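Local coordinates for protein glycerophosphodiester phosphodiesterase (Parabacteroides distasonis, PDB 3NO3) that belongs to the glycerophosphodiester phosphodiesterase family of TIM-barrel proteins and carries a magnesium ion held by acidic side chains, at residues 19-25 and 76-80; 32-36 and 226-230; 43-49 and 63-68; 134-140 and 153-159. The contacts are given in a common frame with arbitrary orientation. Residue numbers count along the deposited sequence, not the author numbering.

Interaction 1. Residues 19-25 and 76-80; sequences SAQNSIR and LSNGE
Glu80 (chi1 m, chi2 t) lays its carboxylate across the first turn of helix 24-32: OE1 accepts from Ile24 N (2.9 Å) and OE2 from Arg25 N (3.1 Å). Ser23 (chi1 p) is the N-cap; its OG donates to Ala20 O at 2.7 Å across a type II turn, Ala20 to Ser23, and also meets Ser26 N. In the other segment, Leu76 to Gly79 form a type I turn. There Asn78 OD1 receives Glu80 N (3.2 Å), an Asx turn, while Asn78 ND2 reaches Glu80 OE2 at 3.1 Å and also Gly18 O. Ala20 CA lies 5.7 Å from Asn78 CA; Ala20 CB points at Ser77 OG (3.2 Å), and Leu76 CD1 packs on Ser23 CB (3.7 Å). One water joins Ser19 O to Ser77 OG, another Gln21 N to Ser77 OG. Asn22 ND2 bonds to Asp41, a magnesium ligand, and the Asn22 side chain lies about 6 Å from the ion, beside the metal site of this TIM barrel.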
# COMPACT_ATOMS: atom_id res chain seq x y z
N SER A 19 13.83 -11.82 5.87
CA SER A 19 12.58 -11.20 5.49
C SER A 19 12.07 -11.77 4.16
O SER A 19 12.70 -12.61 3.54
CB SER A 19 12.70 -9.68 5.52
OG SER A 19 11.39 -9.07 5.58
N ALA A 20 10.85 -11.36 3.81
CA ALA A 20 10.11 -11.86 2.67
C ALA A 20 9.08 -10.82 2.39
O ALA A 20 8.64 -10.14 3.29
CB ALA A 20 9.38 -13.19 2.97
N GLN A 21 8.69 -10.71 1.13
CA GLN A 21 7.59 -9.80 0.75
C GLN A 21 6.32 -10.13 1.52
O GLN A 21 6.00 -11.31 1.72
CB GLN A 21 7.35 -9.89 -0.77
CG GLN A 21 8.52 -9.34 -1.56
CD GLN A 21 8.41 -9.56 -3.06
OE1 GLN A 21 7.33 -9.74 -3.61
NE2 GLN A 21 9.56 -9.48 -3.74
N ASN A 22 5.59 -9.10 1.96
CA ASN A 22 4.24 -9.29 2.54
C ASN A 22 4.20 -10.25 3.73
O ASN A 22 3.31 -11.11 3.85
CB ASN A 22 3.24 -9.70 1.43
CG ASN A 22 2.78 -8.52 0.59
OD1 ASN A 22 2.39 -7.53 1.14
ND2 ASN A 22 2.79 -8.64 -0.74
N SER A 23 5.20 -10.13 4.60
CA SER A 23 5.39 -11.06 5.72
C SER A 23 5.32 -10.31 7.05
O SER A 23 5.37 -9.07 7.11
CB SER A 23 6.76 -11.75 5.58
OG SER A 23 7.85 -10.87 5.75
N ILE A 24 5.21 -11.07 8.12
CA ILE A 24 5.29 -10.55 9.48
C ILE A 24 6.67 -9.90 9.68
O ILE A 24 6.76 -8.75 10.14
CB ILE A 24 5.04 -11.66 10.50
CG1 ILE A 24 3.58 -12.17 10.38
CG2 ILE A 24 5.50 -11.18 11.93
CD1 ILE A 24 2.46 -11.17 10.69
N ARG A 25 7.73 -10.57 9.20
CA ARG A 25 9.08 -10.06 9.31
C ARG A 25 9.24 -8.73 8.58
O ARG A 25 9.85 -7.83 9.10
CB ARG A 25 10.07 -11.11 8.80
CG ARG A 25 11.53 -10.75 8.76
CD ARG A 25 12.24 -10.58 10.07
NE ARG A 25 13.68 -10.87 9.91
CZ ARG A 25 14.62 -10.69 10.84
NH1 ARG A 25 15.88 -11.02 10.56
NH2 ARG A 25 14.34 -10.19 12.05
N LEU A 76 5.82 -18.76 2.73
CA LEU A 76 6.46 -17.64 2.09
C LEU A 76 7.92 -17.99 1.85
O LEU A 76 8.38 -19.01 2.32
CB LEU A 76 6.36 -16.36 2.93
CG LEU A 76 4.94 -15.93 3.36
CD1 LEU A 76 4.97 -14.52 3.93
CD2 LEU A 76 3.94 -16.07 2.17
N SER A 77 8.62 -17.09 1.14
CA SER A 77 10.05 -17.28 0.81
C SER A 77 10.97 -17.43 2.00
O SER A 77 12.06 -18.02 1.85
CB SER A 77 10.54 -16.15 -0.12
OG SER A 77 10.59 -14.88 0.52
N ASN A 78 10.55 -16.94 3.18
CA ASN A 78 11.31 -17.12 4.45
C ASN A 78 10.74 -18.20 5.36
O ASN A 78 11.12 -18.27 6.52
CB ASN A 78 11.43 -15.78 5.22
CG ASN A 78 10.08 -15.29 5.79
OD1 ASN A 78 9.01 -15.81 5.42
ND2 ASN A 78 10.13 -14.29 6.69
N GLY A 79 9.86 -19.06 4.84
CA GLY A 79 9.26 -20.14 5.64
C GLY A 79 8.04 -19.78 6.47
O GLY A 79 7.42 -20.66 7.04
N GLU A 80 7.66 -18.50 6.58
CA GLU A 80 6.40 -18.16 7.28
C GLU A 80 5.19 -18.75 6.58
O GLU A 80 5.22 -18.89 5.36
CB GLU A 80 6.17 -16.63 7.30
CG GLU A 80 7.05 -15.84 8.21
CD GLU A 80 6.69 -14.33 8.18
OE1 GLU A 80 5.47 -13.99 7.98
OE2 GLU A 80 7.66 -13.53 8.33
O HOH W 1 13.00 -14.57 1.55
O HOH W 2 9.64 -12.70 -0.94

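Interaction 2. Residues 32-36 and 226-230; sequences EIGAY and PEETQ
Ile33 (phi/psi -79/-5), just past helix 24-32, has the largest share of the contact. Its side chain (chi1 p, chi2 t) points at helix 226-236: Ile33 CD1 rests 3.8 Å from Pro226 CG and Ile33 CG2 3.8 Å from Glu227 OE2, while Glu227 OE1 is hydrogen-bonded to Tyr13 OH; Tyr13 also packs against Ile33. The CA atoms of Ile33 and Glu227 are 7.4 Å apart. The carbonyl Ile33 O receives Gln230 NE2 at 2.9 Å, a bond made by an m, t side chain reaching out from the helix. Gly34, with phi/psi 70/33, ends the helix in a Schellman motif, and a water links Gly34 O (3.0 Å) to Gln230 NE2 (2.9 Å). Ala35 then extends, its CA 7.2 Å from that of Pro226, and Tyr36 swings off to stack on Phe220. Within the helix, Gln230 N bonds to Pro226 O (3.0 Å) in the first turn. The contact thus packs the C-terminal helix of the TIM barrel against the link between helix 24-32 and strand 37-44.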
# COMPACT_ATOMS: atom_id res chain seq x y z
N GLU A 32 10.97 -1.31 12.49
CA GLU A 32 12.31 -1.23 13.10
C GLU A 32 13.17 -0.11 12.49
O GLU A 32 13.88 0.61 13.23
CB GLU A 32 13.02 -2.60 13.08
CG GLU A 32 14.31 -2.68 13.97
CD GLU A 32 14.92 -4.11 14.10
OE1 GLU A 32 14.68 -4.90 13.18
OE2 GLU A 32 15.68 -4.41 15.10
N ILE A 33 13.10 0.08 11.18
CA ILE A 33 13.81 1.21 10.52
C ILE A 33 13.12 2.58 10.64
O ILE A 33 13.65 3.56 10.14
CB ILE A 33 14.21 0.89 9.05
CG1 ILE A 33 13.02 0.83 8.13
CG2 ILE A 33 15.08 -0.43 8.99
CD1 ILE A 33 13.39 0.76 6.67
N GLY A 34 11.92 2.65 11.21
CA GLY A 34 11.18 3.89 11.31
C GLY A 34 10.64 4.43 10.00
O GLY A 34 10.56 5.64 9.82
N ALA A 35 10.28 3.56 9.07
CA ALA A 35 9.63 4.02 7.83
C ALA A 35 8.28 4.63 8.21
O ALA A 35 7.68 4.20 9.21
CB ALA A 35 9.48 2.86 6.84
N TYR A 36 7.83 5.64 7.45
CA TYR A 36 6.50 6.20 7.61
C TYR A 36 5.41 5.13 7.53
O TYR A 36 4.51 5.06 8.38
CB TYR A 36 6.21 7.29 6.56
CG TYR A 36 4.77 7.81 6.64
CD1 TYR A 36 4.41 8.72 7.62
CD2 TYR A 36 3.77 7.34 5.77
CE1 TYR A 36 3.10 9.17 7.73
CE2 TYR A 36 2.45 7.78 5.90
CZ TYR A 36 2.14 8.69 6.86
OH TYR A 36 0.85 9.13 6.99
N PRO A 226 14.00 0.98 1.20
CA PRO A 226 13.57 2.11 2.06
C PRO A 226 14.72 2.82 2.82
O PRO A 226 14.67 4.04 2.98
CB PRO A 226 12.58 1.46 3.03
CG PRO A 226 12.88 0.02 3.01
CD PRO A 226 13.33 -0.27 1.61
N GLU A 227 15.71 2.08 3.28
CA GLU A 227 16.86 2.68 3.96
C GLU A 227 17.70 3.61 3.06
O GLU A 227 18.19 4.64 3.55
CB GLU A 227 17.77 1.63 4.62
CG GLU A 227 17.10 0.84 5.73
CD GLU A 227 18.09 0.11 6.64
OE1 GLU A 227 18.42 -1.06 6.37
OE2 GLU A 227 18.48 0.69 7.66
N GLU A 228 17.83 3.28 1.76
CA GLU A 228 18.50 4.22 0.83
C GLU A 228 17.71 5.53 0.73
O GLU A 228 18.31 6.61 0.78
CB GLU A 228 18.74 3.59 -0.56
CG GLU A 228 19.25 4.56 -1.70
CD GLU A 228 20.72 4.96 -1.63
OE1 GLU A 228 21.01 6.12 -1.24
OE2 GLU A 228 21.57 4.15 -2.01
N THR A 229 16.38 5.46 0.62
CA THR A 229 15.57 6.69 0.58
C THR A 229 15.70 7.54 1.85
O THR A 229 15.80 8.79 1.78
CB THR A 229 14.07 6.39 0.34
OG1 THR A 229 13.96 5.39 -0.67
CG2 THR A 229 13.33 7.65 -0.13
N GLN A 230 15.72 6.87 3.01
CA GLN A 230 15.93 7.56 4.29
C GLN A 230 17.29 8.26 4.35
O GLN A 230 17.39 9.40 4.83
CB GLN A 230 15.80 6.58 5.47
CG GLN A 230 14.35 6.06 5.75
CD GLN A 230 14.31 4.94 6.77
OE1 GLN A 230 15.19 4.06 6.78
NE2 GLN A 230 13.32 4.96 7.65
O HOH W 3 11.65 7.36 7.64

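Interaction 3. Residues 43-49 and 63-68; sequences HLTADNV and IQSCTY
Asp47 OD1 accepts Tyr68 N at 2.8 Å and Thr45 OG1 at 2.7 Å; Thr45 OG1 receives Val49 N (3.0 Å). Ala46 N donates to Cys66 O at 3.0 Å, and Gln64 NE2 to His43 ND1 at 3.1 Å, near the plane of the imidazole; the same NE2 also serves Ser106 O. A water bridges Leu44 O (2.7 Å) and Gln64 O (2.8 Å). These bonds tie the type I turn from Thr45 to Asn48, in the hairpin joining strand 37-44 of the TIM barrel to antiparallel strand 50-52, to the 3-10 turn 63-65 and the Thr67 N-cap of the next helix. The two segments' CA atoms come closest at Thr45 and Gln64 (4.5 Å), where Gln64 CA also approaches Leu44 O (3.4 Å) in a CA-H...O contact. Chi1 m sets the His43 ring beside Ile63 and Gln64: Ile63 CD1 covers one face in a CH-pi contact, 4.2 Å from the centroid. Val49 CG2 packs on Tyr68 CB (3.8 Å), Val49 CG1 over the Tyr68 ring.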
# COMPACT_ATOMS: atom_id res chain seq x y z
N HIS A 43 -6.01 -10.03 -0.63
CA HIS A 43 -7.04 -10.74 -1.41
C HIS A 43 -8.11 -11.33 -0.47
O HIS A 43 -7.81 -11.70 0.67
CB HIS A 43 -6.47 -11.95 -2.10
CG HIS A 43 -5.36 -11.69 -3.05
ND1 HIS A 43 -5.55 -11.64 -4.41
CD2 HIS A 43 -4.02 -11.60 -2.85
CE1 HIS A 43 -4.38 -11.46 -5.00
NE2 HIS A 43 -3.44 -11.41 -4.08
N LEU A 44 -9.30 -11.49 -1.01
CA LEU A 44 -10.42 -12.20 -0.45
C LEU A 44 -10.47 -13.61 -1.09
O LEU A 44 -10.61 -13.76 -2.34
CB LEU A 44 -11.74 -11.43 -0.71
CG LEU A 44 -12.96 -11.86 0.12
CD1 LEU A 44 -12.75 -11.63 1.66
CD2 LEU A 44 -14.26 -11.14 -0.44
N THR A 45 -10.39 -14.64 -0.25
CA THR A 45 -10.51 -16.04 -0.67
C THR A 45 -11.99 -16.33 -1.06
O THR A 45 -12.87 -15.51 -0.78
CB THR A 45 -10.05 -17.03 0.41
OG1 THR A 45 -10.97 -17.00 1.52
CG2 THR A 45 -8.56 -16.75 0.88
N ALA A 46 -12.22 -17.46 -1.72
CA ALA A 46 -13.56 -17.91 -2.13
C ALA A 46 -14.56 -17.90 -0.98
O ALA A 46 -15.74 -17.51 -1.14
CB ALA A 46 -13.48 -19.34 -2.76
N ASP A 47 -14.07 -18.34 0.18
CA ASP A 47 -14.81 -18.37 1.44
C ASP A 47 -14.67 -17.12 2.32
O ASP A 47 -14.93 -17.19 3.53
CB ASP A 47 -14.54 -19.70 2.21
CG ASP A 47 -13.13 -19.86 2.71
OD1 ASP A 47 -12.16 -19.29 2.13
OD2 ASP A 47 -12.96 -20.59 3.72
N ASN A 48 -14.33 -15.99 1.72
CA ASN A 48 -14.37 -14.66 2.34
C ASN A 48 -13.40 -14.45 3.52
O ASN A 48 -13.69 -13.71 4.44
CB ASN A 48 -15.80 -14.23 2.72
CG ASN A 48 -16.72 -14.09 1.51
OD1 ASN A 48 -16.30 -14.19 0.37
ND2 ASN A 48 -17.99 -13.83 1.79
N VAL A 49 -12.23 -15.08 3.45
CA VAL A 49 -11.12 -14.84 4.36
C VAL A 49 -10.13 -13.90 3.66
O VAL A 49 -9.79 -14.09 2.48
CB VAL A 49 -10.43 -16.12 4.81
CG1 VAL A 49 -9.21 -15.82 5.76
CG2 VAL A 49 -11.43 -17.09 5.48
N ILE A 63 -5.82 -17.54 -5.67
CA ILE A 63 -6.21 -17.25 -4.27
C ILE A 63 -7.70 -16.95 -4.16
O ILE A 63 -8.38 -17.49 -3.31
CB ILE A 63 -5.37 -16.08 -3.67
CG1 ILE A 63 -3.90 -16.53 -3.47
CG2 ILE A 63 -5.96 -15.59 -2.32
CD1 ILE A 63 -2.96 -15.37 -3.15
N GLN A 64 -8.21 -16.12 -5.07
CA GLN A 64 -9.58 -15.65 -5.02
C GLN A 64 -10.68 -16.68 -5.33
O GLN A 64 -11.86 -16.42 -5.03
CB GLN A 64 -9.74 -14.38 -5.86
CG GLN A 64 -8.96 -13.15 -5.31
CD GLN A 64 -9.00 -11.98 -6.27
OE1 GLN A 64 -9.90 -11.90 -7.14
NE2 GLN A 64 -8.06 -11.06 -6.12
N SER A 65 -10.30 -17.82 -5.92
CA SER A 65 -11.22 -18.92 -6.18
C SER A 65 -10.97 -20.10 -5.29
O SER A 65 -11.72 -21.07 -5.39
CB SER A 65 -11.26 -19.29 -7.68
OG SER A 65 -10.01 -19.72 -8.18
N CYS A 66 -9.96 -20.02 -4.38
CA CYS A 66 -9.62 -21.15 -3.52
C CYS A 66 -10.20 -20.86 -2.12
O CYS A 66 -10.31 -19.72 -1.73
CB CYS A 66 -8.11 -21.33 -3.41
SG CYS A 66 -7.47 -22.19 -4.84
N THR A 67 -10.50 -21.88 -1.36
CA THR A 67 -10.84 -21.68 0.06
C THR A 67 -9.58 -21.43 0.89
O THR A 67 -8.47 -21.82 0.50
CB THR A 67 -11.54 -22.87 0.66
OG1 THR A 67 -10.64 -23.99 0.59
CG2 THR A 67 -12.91 -23.15 -0.04
N TYR A 68 -9.74 -20.76 2.03
CA TYR A 68 -8.60 -20.54 2.93
C TYR A 68 -7.94 -21.88 3.36
O TYR A 68 -6.69 -21.97 3.44
CB TYR A 68 -8.98 -19.65 4.12
CG TYR A 68 -7.85 -19.50 5.10
CD1 TYR A 68 -6.65 -18.86 4.73
CD2 TYR A 68 -7.93 -20.07 6.36
CE1 TYR A 68 -5.58 -18.77 5.59
CE2 TYR A 68 -6.85 -19.98 7.26
CZ TYR A 68 -5.69 -19.34 6.87
OH TYR A 68 -4.65 -19.29 7.77
O HOH W 4 -12.72 -14.02 -3.97

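Interaction 4. Residues 134-140 and 153-159; sequences DYISFNM and SEVSYLN
Strands 133-137 and 155-157 are parallel neighbours in the TIM-barrel sheet, joined by helix 140-149 in a beta-alpha-beta crossover. The axes of their short segments 134-137 and 155-157 pass 4.8 Å apart at -20°. Tyr135 pairs with Val155, Ile136 with Ser156 and Ser137 with Tyr157. The ladder runs Tyr135 N to Glu154 O (2.9 Å), Ser156 N to Tyr135 O (2.9 Å), a weak Ser137 N to Ser156 O (3.4 Å) and Leu158 N to Ser137 O (3.0 Å). Tyr135 and Val155 face the surrounding helices, both touching Phe146. On the other face Ile136 and Ser156 look into the barrel beside Asp176, and the Ile136 side chain comes to about 3 Å of a bound glycerol. Small Ser156 gives Ile136 a shallow seat, Ile136 CG2 to Ser156 CB 4.1 Å, and Leu158 CD1 closes over Ile136 CG1 at 4.1 Å. Leu158 is the main bump: its CB sits squarely on the Phe138 ring, 3.6 Å from the centroid, and its CD1 touches Phe138 CD2 at 3.6 Å. Past the strand end, Ser137 OG takes Asn139 N (3.0 Å) in an ST turn, also bonding to Leu104 O, and Asn139 caps helix 140-149. There the selenomethionine Met140 (t, p, p) bends back against Tyr157, placing its methyl CE over the ring face, 3.8 Å from the centroid and 3.6 Å from Tyr157 CZ.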
# COMPACT_ATOMS: atom_id res chain seq x y z
N ASP A 134 -4.48 3.45 5.58
CA ASP A 134 -4.74 4.16 4.32
C ASP A 134 -4.95 3.10 3.24
O ASP A 134 -4.27 2.08 3.23
CB ASP A 134 -3.53 5.02 3.92
CG ASP A 134 -3.18 6.09 4.94
OD1 ASP A 134 -3.92 6.35 5.94
OD2 ASP A 134 -2.11 6.70 4.71
N TYR A 135 -5.92 3.31 2.34
CA TYR A 135 -6.24 2.33 1.31
C TYR A 135 -5.73 2.78 -0.06
O TYR A 135 -5.77 4.00 -0.41
CB TYR A 135 -7.77 2.13 1.23
CG TYR A 135 -8.38 1.62 2.51
CD1 TYR A 135 -8.17 0.30 2.93
CD2 TYR A 135 -9.16 2.44 3.31
CE1 TYR A 135 -8.72 -0.20 4.11
CE2 TYR A 135 -9.71 1.96 4.55
CZ TYR A 135 -9.47 0.63 4.93
OH TYR A 135 -10.04 0.12 6.10
N ILE A 136 -5.26 1.80 -0.83
CA ILE A 136 -4.86 2.01 -2.22
C ILE A 136 -5.39 0.85 -3.06
O ILE A 136 -5.50 -0.26 -2.55
CB ILE A 136 -3.33 2.17 -2.36
CG1 ILE A 136 -2.55 0.89 -1.99
CG2 ILE A 136 -2.80 3.35 -1.45
CD1 ILE A 136 -0.97 0.99 -2.19
N SER A 137 -5.71 1.07 -4.34
CA SER A 137 -6.12 -0.05 -5.20
C SER A 137 -6.00 0.34 -6.67
O SER A 137 -6.22 1.49 -7.02
CB SER A 137 -7.58 -0.48 -4.92
OG SER A 137 -7.96 -1.64 -5.62
N PHE A 138 -5.67 -0.62 -7.52
CA PHE A 138 -5.87 -0.44 -8.96
C PHE A 138 -7.32 -0.45 -9.39
O PHE A 138 -7.60 -0.02 -10.51
CB PHE A 138 -5.17 -1.57 -9.76
CG PHE A 138 -3.66 -1.43 -9.78
CD1 PHE A 138 -3.04 -0.65 -10.74
CD2 PHE A 138 -2.87 -2.06 -8.83
CE1 PHE A 138 -1.64 -0.50 -10.75
CE2 PHE A 138 -1.48 -1.94 -8.86
CZ PHE A 138 -0.88 -1.16 -9.81
N ASN A 139 -8.20 -1.01 -8.56
CA ASN A 139 -9.58 -1.22 -8.94
C ASN A 139 -10.47 -0.07 -8.53
O ASN A 139 -10.58 0.23 -7.32
CB ASN A 139 -10.13 -2.51 -8.30
CG ASN A 139 -11.48 -2.89 -8.86
OD1 ASN A 139 -12.53 -2.44 -8.36
ND2 ASN A 139 -11.48 -3.66 -9.96
N MSE A 140 -11.16 0.50 -9.48
CA MSE A 140 -11.99 1.67 -9.21
C MSE A 140 -13.21 1.36 -8.37
O MSE A 140 -13.58 2.16 -7.53
CB MSE A 140 -12.43 2.32 -10.52
CG MSE A 140 -13.28 3.58 -10.37
SE MSE A 140 -12.53 4.96 -9.20
CE MSE A 140 -11.24 5.62 -10.47
N SER A 153 -11.19 8.48 5.77
CA SER A 153 -9.95 7.72 5.57
C SER A 153 -9.22 8.18 4.29
O SER A 153 -9.79 8.83 3.42
CB SER A 153 -10.22 6.22 5.48
OG SER A 153 -10.69 5.73 6.71
N GLU A 154 -7.94 7.84 4.22
CA GLU A 154 -7.15 8.10 3.03
C GLU A 154 -7.44 6.98 2.02
O GLU A 154 -7.44 5.79 2.38
CB GLU A 154 -5.68 8.14 3.38
CG GLU A 154 -5.25 9.26 4.36
CD GLU A 154 -5.49 10.62 3.76
OE1 GLU A 154 -4.99 10.88 2.65
OE2 GLU A 154 -6.25 11.38 4.34
N VAL A 155 -7.74 7.37 0.77
CA VAL A 155 -7.93 6.47 -0.35
C VAL A 155 -7.18 7.03 -1.60
O VAL A 155 -7.47 8.17 -2.03
CB VAL A 155 -9.39 6.26 -0.72
CG1 VAL A 155 -9.48 5.22 -1.80
CG2 VAL A 155 -10.25 5.86 0.52
N SER A 156 -6.23 6.26 -2.16
CA SER A 156 -5.49 6.67 -3.35
C SER A 156 -5.65 5.69 -4.50
O SER A 156 -5.72 4.47 -4.29
CB SER A 156 -4.02 6.90 -3.07
OG SER A 156 -3.87 7.80 -2.03
N TYR A 157 -5.69 6.21 -5.73
CA TYR A 157 -5.83 5.36 -6.90
C TYR A 157 -4.46 4.95 -7.39
O TYR A 157 -3.56 5.80 -7.43
CB TYR A 157 -6.52 6.14 -7.99
CG TYR A 157 -6.99 5.40 -9.20
CD1 TYR A 157 -7.72 4.20 -9.10
CD2 TYR A 157 -6.84 5.95 -10.44
CE1 TYR A 157 -8.20 3.57 -10.20
CE2 TYR A 157 -7.36 5.34 -11.57
CZ TYR A 157 -8.05 4.17 -11.44
OH TYR A 157 -8.51 3.57 -12.57
N LEU A 158 -4.31 3.69 -7.82
CA LEU A 158 -3.03 3.19 -8.35
C LEU A 158 -2.87 3.21 -9.87
O LEU A 158 -1.76 3.13 -10.35
CB LEU A 158 -2.75 1.76 -7.85
CG LEU A 158 -2.27 1.62 -6.41
CD1 LEU A 158 -2.46 0.13 -6.00
CD2 LEU A 158 -0.80 2.06 -6.23
N ASN A 159 -3.95 3.30 -10.64
CA ASN A 159 -3.87 2.83 -12.05
C ASN A 159 -3.30 3.82 -13.06
O ASN A 159 -2.89 3.42 -14.17
CB ASN A 159 -5.24 2.34 -12.50
CG ASN A 159 -5.17 1.47 -13.72
OD1 ASN A 159 -4.50 0.47 -13.69
ND2 ASN A 159 -5.82 1.88 -14.83
O HOH W 5 -6.58 6.55 6.52
O HOH W 6 -4.32 6.23 0.62
O HOH W 7 -8.69 0.44 -12.94

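In the fold
All four contacts belong to one TIM-barrel domain. Interactions 1, 2 and 3 follow one another along helix 24-32 and strand 37-44: interaction 1 holds the helix start, interaction 2 its end, their centres 18 Å apart, and interaction 3 the turn beyond the strand. Interaction 3 is nested in the loop closed by interaction 1, whereas interactions 1 and 2 cross. Interaction 2 closes a loop of some 190 residues around interactions 3 and 4; interactions 2 and 3, centres about 32 Å apart, lie on opposite sides of the chain's centre. Interactions 3 and 4 reach the same sheet, their centres 21 Å apart. Interaction 4 is the most central, and with interaction 1 it adjoins the magnesium held by Glu39, Asp41 and Glu103.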